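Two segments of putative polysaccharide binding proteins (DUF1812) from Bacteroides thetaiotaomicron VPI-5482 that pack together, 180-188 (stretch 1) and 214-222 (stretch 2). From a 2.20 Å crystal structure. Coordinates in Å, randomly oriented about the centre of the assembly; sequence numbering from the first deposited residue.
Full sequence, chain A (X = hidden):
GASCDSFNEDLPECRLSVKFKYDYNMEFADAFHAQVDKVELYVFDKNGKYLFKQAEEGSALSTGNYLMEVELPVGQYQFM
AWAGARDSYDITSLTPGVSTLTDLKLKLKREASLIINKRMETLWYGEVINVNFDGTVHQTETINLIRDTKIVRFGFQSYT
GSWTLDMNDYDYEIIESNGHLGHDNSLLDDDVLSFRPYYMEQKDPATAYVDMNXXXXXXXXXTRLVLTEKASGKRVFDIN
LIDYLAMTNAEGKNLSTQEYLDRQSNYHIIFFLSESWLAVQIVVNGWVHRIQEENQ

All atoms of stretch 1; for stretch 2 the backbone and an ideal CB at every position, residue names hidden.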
ATOM      1  N   HIS A 180       4.624   6.027  -8.036  1.00 25.65           N
ATOM      2  CA  HIS A 180       3.927   6.338  -9.313  1.00 25.85           C
ATOM      3  C   HIS A 180       3.265   5.065  -9.874  1.00 26.23           C
ATOM      4  O   HIS A 180       3.944   4.162 -10.353  1.00 26.35           O
ATOM      5  CB  HIS A 180       4.918   6.942 -10.317  1.00 25.52           C
ATOM      6  CG  HIS A 180       4.291   7.742 -11.416  1.00 29.32           C
ATOM      7  ND1 HIS A 180       4.992   8.110 -12.545  1.00 24.15           N
ATOM      8  CD2 HIS A 180       3.037   8.233 -11.571  1.00 23.47           C
ATOM      9  CE1 HIS A 180       4.203   8.823 -13.330  1.00 28.62           C
ATOM     10  NE2 HIS A 180       3.007   8.897 -12.772  1.00 32.74           N
ATOM     11  N   LEU A 181       1.942   4.982  -9.768  1.00 25.45           N
ATOM     12  CA  LEU A 181       1.230   3.754 -10.117  1.00 24.48           C
ATOM     13  C   LEU A 181       0.454   3.919 -11.426  1.00 25.70           C
ATOM     14  O   LEU A 181      -0.270   4.872 -11.604  1.00 21.97           O
ATOM     15  CB  LEU A 181       0.293   3.340  -8.980  1.00 22.81           C
ATOM     16  CG  LEU A 181       0.990   3.150  -7.628  1.00 28.23           C
ATOM     17  CD1 LEU A 181       0.010   2.796  -6.551  1.00 25.45           C
ATOM     18  CD2 LEU A 181       2.158   2.122  -7.763  1.00 25.75           C
ATOM     19  N   GLY A 182       0.604   2.952 -12.319  1.00 27.34           N
ATOM     20  CA  GLY A 182      -0.158   2.913 -13.551  1.00 26.51           C
ATOM     21  C   GLY A 182      -1.558   2.374 -13.359  1.00 27.21           C
ATOM     22  O   GLY A 182      -1.926   1.903 -12.271  1.00 26.91           O
ATOM     23  N   HIS A 183      -2.337   2.415 -14.436  1.00 27.13           N
ATOM     24  CA  HIS A 183      -3.742   1.937 -14.425  1.00 27.66           C
ATOM     25  C   HIS A 183      -3.877   0.448 -14.090  1.00 25.25           C
ATOM     26  O   HIS A 183      -4.973  -0.019 -13.721  1.00 25.91           O
ATOM     27  CB  HIS A 183      -4.363   2.144 -15.811  1.00 28.30           C
ATOM     28  CG  HIS A 183      -3.810   1.210 -16.829  1.00 29.41           C
ATOM     29  ND1 HIS A 183      -2.624   1.455 -17.495  1.00 31.72           N
ATOM     30  CD2 HIS A 183      -4.239  -0.002 -17.241  1.00 27.92           C
ATOM     31  CE1 HIS A 183      -2.374   0.444 -18.308  1.00 38.68           C
ATOM     32  NE2 HIS A 183      -3.335  -0.455 -18.166  1.00 27.64           N
ATOM     33  N   ASP A 184      -2.783  -0.289 -14.266  1.00 21.86           N
ATOM     34  CA  ASP A 184      -2.707  -1.710 -13.907  1.00 22.84           C
ATOM     35  C   ASP A 184      -2.090  -1.964 -12.511  1.00 26.51           C
ATOM     36  O   ASP A 184      -1.816  -3.111 -12.149  1.00 26.00           O
ATOM     37  CB  ASP A 184      -1.907  -2.490 -14.986  1.00 24.07           C
ATOM     38  CG  ASP A 184      -0.431  -2.054 -15.095  1.00 19.91           C
ATOM     39  OD1 ASP A 184       0.033  -1.102 -14.415  1.00 35.47           O
ATOM     40  OD2 ASP A 184       0.292  -2.690 -15.858  1.00 30.47           O
ATOM     41  N   ASN A 185      -1.885  -0.897 -11.739  1.00 26.74           N
ATOM     42  CA  ASN A 185      -1.291  -0.940 -10.386  1.00 24.57           C
ATOM     43  C   ASN A 185       0.231  -1.189 -10.403  1.00 27.17           C
ATOM     44  O   ASN A 185       0.823  -1.439  -9.368  1.00 25.31           O
ATOM     45  CB  ASN A 185      -2.018  -1.959  -9.472  1.00 24.13           C
ATOM     46  CG  ASN A 185      -1.979  -1.573  -7.978  1.00 25.32           C
ATOM     47  OD1 ASN A 185      -1.956  -0.394  -7.621  1.00 24.15           O
ATOM     48  ND2 ASN A 185      -1.975  -2.570  -7.112  1.00 28.95           N
ATOM     49  N   SER A 186       0.874  -1.103 -11.566  1.00 27.04           N
ATOM     50  CA  SER A 186       2.309  -1.339 -11.612  1.00 27.11           C
ATOM     51  C   SER A 186       3.079  -0.067 -11.312  1.00 26.31           C
ATOM     52  O   SER A 186       2.604   1.059 -11.527  1.00 25.81           O
ATOM     53  CB  SER A 186       2.730  -1.909 -12.972  1.00 27.54           C
ATOM     54  OG  SER A 186       2.534  -0.946 -14.011  1.00 30.31           O
ATOM     55  N   LEU A 187       4.283  -0.252 -10.805  1.00 27.49           N
ATOM     56  CA  LEU A 187       5.150   0.874 -10.492  1.00 29.31           C
ATOM     57  C   LEU A 187       5.727   1.463 -11.779  1.00 29.68           C
ATOM     58  O   LEU A 187       6.459   0.810 -12.505  1.00 30.68           O
ATOM     59  CB  LEU A 187       6.262   0.464  -9.540  1.00 29.03           C
ATOM     60  CG  LEU A 187       5.956   0.341  -8.035  1.00 26.80           C
ATOM     61  CD1 LEU A 187       4.823  -0.560  -7.788  1.00 20.28           C
ATOM     62  CD2 LEU A 187       7.211  -0.192  -7.356  1.00 20.05           C
ATOM     63  N   LEU A 188       5.355   2.703 -12.064  1.00 30.52           N
ATOM     64  CA  LEU A 188       5.936   3.475 -13.156  1.00 28.99           C
ATOM     65  C   LEU A 188       7.291   4.020 -12.729  1.00 28.44           C
ATOM     66  O   LEU A 188       7.628   4.029 -11.541  1.00 27.83           O
ATOM     67  CB  LEU A 188       4.995   4.634 -13.533  1.00 26.87           C
ATOM     68  CG  LEU A 188       3.566   4.214 -13.882  1.00 25.62           C
ATOM     69  CD1 LEU A 188       2.670   5.408 -14.301  1.00 27.29           C
ATOM     70  CD2 LEU A 188       3.582   3.140 -14.991  1.00 23.33           C
ATOM     71  N   UNK A 214       4.594   3.403   3.545  1.00 23.36           N
ATOM     72  CA  UNK A 214       5.098   3.538   2.197  1.00 23.32           C
ATOM     73  C   UNK A 214       4.034   3.099   1.210  1.00 22.73           C
ATOM     74  O   UNK A 214       2.947   2.686   1.595  1.00 23.16           O
ATOM     75  CB  UNK A 214       6.382   2.727   2.010  1.00 23.32           C
ATOM     76  N   UNK A 215       4.361   3.192  -0.072  1.00 23.97           N
ATOM     77  CA  UNK A 215       3.462   2.722  -1.124  1.00 23.38           C
ATOM     78  C   UNK A 215       3.740   1.198  -1.280  1.00 23.92           C
ATOM     79  O   UNK A 215       4.175   0.578  -0.323  1.00 23.00           O
ATOM     80  CB  UNK A 215       3.679   3.485  -2.432  1.00 23.38           C
ATOM     81  N   UNK A 216       3.507   0.608  -2.453  1.00 24.95           N
ATOM     82  CA  UNK A 216       3.438  -0.841  -2.602  1.00 22.45           C
ATOM     83  C   UNK A 216       4.740  -1.501  -2.272  1.00 23.50           C
ATOM     84  O   UNK A 216       5.817  -0.982  -2.657  1.00 22.34           O
ATOM     85  CB  UNK A 216       3.021  -1.217  -4.025  1.00 22.45           C
ATOM     86  N   UNK A 217       4.650  -2.604  -1.516  1.00 21.28           N
ATOM     87  CA  UNK A 217       5.797  -3.502  -1.320  1.00 24.14           C
ATOM     88  C   UNK A 217       5.757  -4.585  -2.399  1.00 25.71           C
ATOM     89  O   UNK A 217       4.806  -5.336  -2.483  1.00 26.18           O
ATOM     90  CB  UNK A 217       5.782  -4.124   0.078  1.00 24.14           C
ATOM     91  N   UNK A 218       6.792  -4.619  -3.239  1.00 26.53           N
ATOM     92  CA  UNK A 218       6.876  -5.504  -4.408  1.00 25.68           C
ATOM     93  C   UNK A 218       7.945  -6.589  -4.244  1.00 28.52           C
ATOM     94  O   UNK A 218       9.102  -6.328  -3.840  1.00 28.07           O
ATOM     95  CB  UNK A 218       7.171  -4.681  -5.664  1.00 25.68           C
ATOM     96  N   UNK A 219       7.582  -7.815  -4.593  1.00 30.58           N
ATOM     97  CA  UNK A 219       8.510  -8.916  -4.404  1.00 30.72           C
ATOM     98  C   UNK A 219       9.733  -8.786  -5.277  1.00 29.51           C
ATOM     99  O   UNK A 219      10.785  -9.277  -4.918  1.00 28.10           O
ATOM    100  CB  UNK A 219       7.814 -10.249  -4.686  1.00 30.72           C
ATOM    101  N   UNK A 220       9.612  -8.095  -6.398  1.00 25.51           N
ATOM    102  CA  UNK A 220      10.741  -7.926  -7.274  1.00 27.54           C
ATOM    103  C   UNK A 220      11.493  -6.611  -7.014  1.00 30.88           C
ATOM    104  O   UNK A 220      12.325  -6.228  -7.841  1.00 31.87           O
ATOM    105  CB  UNK A 220      10.271  -7.987  -8.729  1.00 27.54           C
ATOM    106  N   UNK A 221      11.212  -5.925  -5.893  1.00 29.25           N
ATOM    107  CA  UNK A 221      11.983  -4.731  -5.503  1.00 29.49           C
ATOM    108  C   UNK A 221      12.929  -4.992  -4.347  1.00 29.69           C
ATOM    109  O   UNK A 221      12.835  -6.031  -3.693  1.00 33.95           O
ATOM    110  CB  UNK A 221      11.033  -3.592  -5.126  1.00 29.49           C
ATOM    111  N   UNK A 222      13.849  -4.056  -4.096  1.00 29.92           N
ATOM    112  CA  UNK A 222      14.815  -4.201  -3.012  1.00 29.72           C
ATOM    113  C   UNK A 222      14.699  -3.061  -2.022  1.00 29.96           C
ATOM    114  O   UNK A 222      15.713  -2.552  -1.519  1.00 30.91           O
ATOM    115  CB  UNK A 222      16.239  -4.270  -3.567  1.00 29.72           C
TER

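Stretch 1 folds back on itself through a type I turn from Gly 182 to Asn 185, with Leu 188 N bonded to His 180 O (2.7 Å) and Gly 182 N to Ser 186 O (2.9 Å). The hairpin offers stretch 2 an apolar surface from Leu 181 and Leu 187, and beside it the amide of Asn 185.

At position 214 the ideal CB has nothing of stretch 1 within 5.5 Å, so stretch 1 sets no preference. The residue is Thr 214, which makes no contact here.

Position 215 points its CA-to-CB bond toward stretch 1, yet the ideal CB again finds no atom within 5.5 Å. A short side chain would stop before the methyl groups of Leu 181; a long apolar one, such as leucine, methionine or phenylalanine, could reach them. The deposited residue is Met 215, a selenomethionine, with all three chi angles in m wells. Met 215 CE lies 3.6 Å from Leu 181 CD1, an apolar contact at the very tip of the chain.

At position 216 the CA-to-CB bond points toward stretch 1, and the ideal CB of 216 lies 4.2 Å from Leu 187 CD1 and 5.1 Å from Leu 181 CD2. Farther out lie the backbone carbonyl and side-chain amide of Asn 185. Leucine or methionine would suit the near part; lysine, arginine or glutamine could combine an aliphatic stem with a donor for the carbonyl. It is Arg 216. Arg 216 CD packs 4.2 Å from Leu 181 CD2, and Arg 216 NH1 donates to Asn 185 O at 2.8 Å, a weak hydrogen bond because the N-H...acceptor angle is just 130°. Asn 185 ND2 lies over one face of the guanidinium, 3.3 Å from Arg 216 CZ; ND2 and Arg 216 NE, 3.4 Å apart, are both donors and do not bond.

Position 217 points away, leaving the choice open; it is Leu 217, without contact to stretch 1.

At 218 the CA-to-CB bond again points toward stretch 1, with the ideal CB of 218 4.8 Å from Leu 187 CD2, and valine, leucine or methionine would suit. The residue is Met 218, also selenomethionine, whose CG meets Leu 187 CD1 at 3.8 Å.

A type I turn runs from 218 to 221, closed by the bond from the backbone N of 221 to Met 218 O (3.0 Å). Its middle positions, 219 and 220, have no stretch 1 atom near their ideal CB, and polar residues would suit them. They are Glu 219 and Asp 220, neither in contact.

Position 221 points toward stretch 1 but starts beyond 5.5 Å. Leucine, methionine, lysine or arginine could meet Leu 187; a long polar chain could also approach Leu 188 O through water. Arg 221 lays one guanidinium face against Leu 187, with CZ 3.5 Å from Leu 187 CD2. A water links it to Leu 188, accepting from Arg 221 NH2 (2.9 Å) and donating to Leu 188 O (2.7 Å).

Position 222 is out of reach and unconstrained; Lys 222 occupies it.

Stretch 2 214-222: TMRLMEDRK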
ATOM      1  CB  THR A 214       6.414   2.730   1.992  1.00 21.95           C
ATOM      2  OG1 THR A 214       6.976   3.064   0.719  1.00 23.73           O
ATOM      3  CG2 THR A 214       6.152   1.203   2.101  1.00 17.24           C
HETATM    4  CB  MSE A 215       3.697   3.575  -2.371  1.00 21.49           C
HETATM    5  CG  MSE A 215       3.310   5.048  -2.125  1.00 28.28           C
HETATM    6 SE   MSE A 215       1.429   5.306  -2.373  0.75 21.48          SE
HETATM    7  CE  MSE A 215       1.523   5.152  -4.315  1.00 32.51           C
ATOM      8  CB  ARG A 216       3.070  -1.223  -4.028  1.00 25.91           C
ATOM      9  CG  ARG A 216       1.669  -0.743  -4.442  1.00 24.94           C
ATOM     10  CD  ARG A 216       1.224  -1.422  -5.710  1.00 20.38           C
ATOM     11  NE  ARG A 216       0.930  -2.823  -5.451  1.00 27.52           N
ATOM     12  CZ  ARG A 216       0.979  -3.800  -6.356  1.00 25.51           C
ATOM     13  NH1 ARG A 216       1.355  -3.568  -7.604  1.00 30.57           N
ATOM     14  NH2 ARG A 216       0.668  -5.028  -6.012  1.00 26.83           N
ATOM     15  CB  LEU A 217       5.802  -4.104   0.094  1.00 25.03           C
ATOM     16  CG  LEU A 217       5.943  -3.039   1.199  1.00 23.17           C
ATOM     17  CD1 LEU A 217       5.483  -3.559   2.548  1.00 20.96           C
ATOM     18  CD2 LEU A 217       7.381  -2.504   1.255  1.00 21.11           C
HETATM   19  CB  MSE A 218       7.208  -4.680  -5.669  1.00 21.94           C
HETATM   20  CG  MSE A 218       6.167  -3.575  -5.982  1.00 22.06           C
HETATM   21 SE   MSE A 218       4.335  -4.170  -6.073  0.75 17.88          SE
HETATM   22  CE  MSE A 218       4.538  -5.292  -7.699  1.00 15.91           C
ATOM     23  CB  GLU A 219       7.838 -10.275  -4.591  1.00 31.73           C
ATOM     24  CG  GLU A 219       7.535 -10.719  -5.957  1.00 44.94           C
ATOM     25  CD  GLU A 219       7.419 -12.222  -5.970  1.00 62.06           C
ATOM     26  OE1 GLU A 219       8.491 -12.872  -5.894  1.00 68.74           O
ATOM     27  OE2 GLU A 219       6.275 -12.750  -6.000  1.00 65.81           O
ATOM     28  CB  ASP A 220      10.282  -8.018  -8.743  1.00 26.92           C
ATOM     29  CG  ASP A 220       9.310  -6.922  -9.131  1.00 32.22           C
ATOM     30  OD1 ASP A 220       8.667  -6.294  -8.243  1.00 29.44           O
ATOM     31  OD2 ASP A 220       9.169  -6.695 -10.352  1.00 39.91           O
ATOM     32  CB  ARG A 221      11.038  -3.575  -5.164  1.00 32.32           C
ATOM     33  CG  ARG A 221      10.349  -3.011  -6.402  1.00 25.80           C
ATOM     34  CD  ARG A 221      11.071  -1.860  -6.939  1.00 32.36           C
ATOM     35  NE  ARG A 221      10.530  -1.415  -8.228  1.00 29.81           N
ATOM     36  CZ  ARG A 221      10.462  -0.146  -8.634  1.00 31.63           C
ATOM     37  NH1 ARG A 221      10.817   0.864  -7.846  1.00 29.87           N
ATOM     38  NH2 ARG A 221       9.981   0.134  -9.832  1.00 23.14           N
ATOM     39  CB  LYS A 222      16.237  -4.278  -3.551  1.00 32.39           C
ATOM     40  CG  LYS A 222      16.549  -5.528  -4.398  1.00 34.39           C
ATOM     41  CD  LYS A 222      17.869  -5.326  -5.116  1.00 43.68           C
ATOM     42  CE  LYS A 222      18.523  -6.641  -5.550  1.00 52.93           C
ATOM     43  NZ  LYS A 222      17.899  -7.168  -6.798  1.00 57.19           N
TER
HETATM   44  O   HOH W   1       9.808   3.032 -10.199  1.00 20.38           O
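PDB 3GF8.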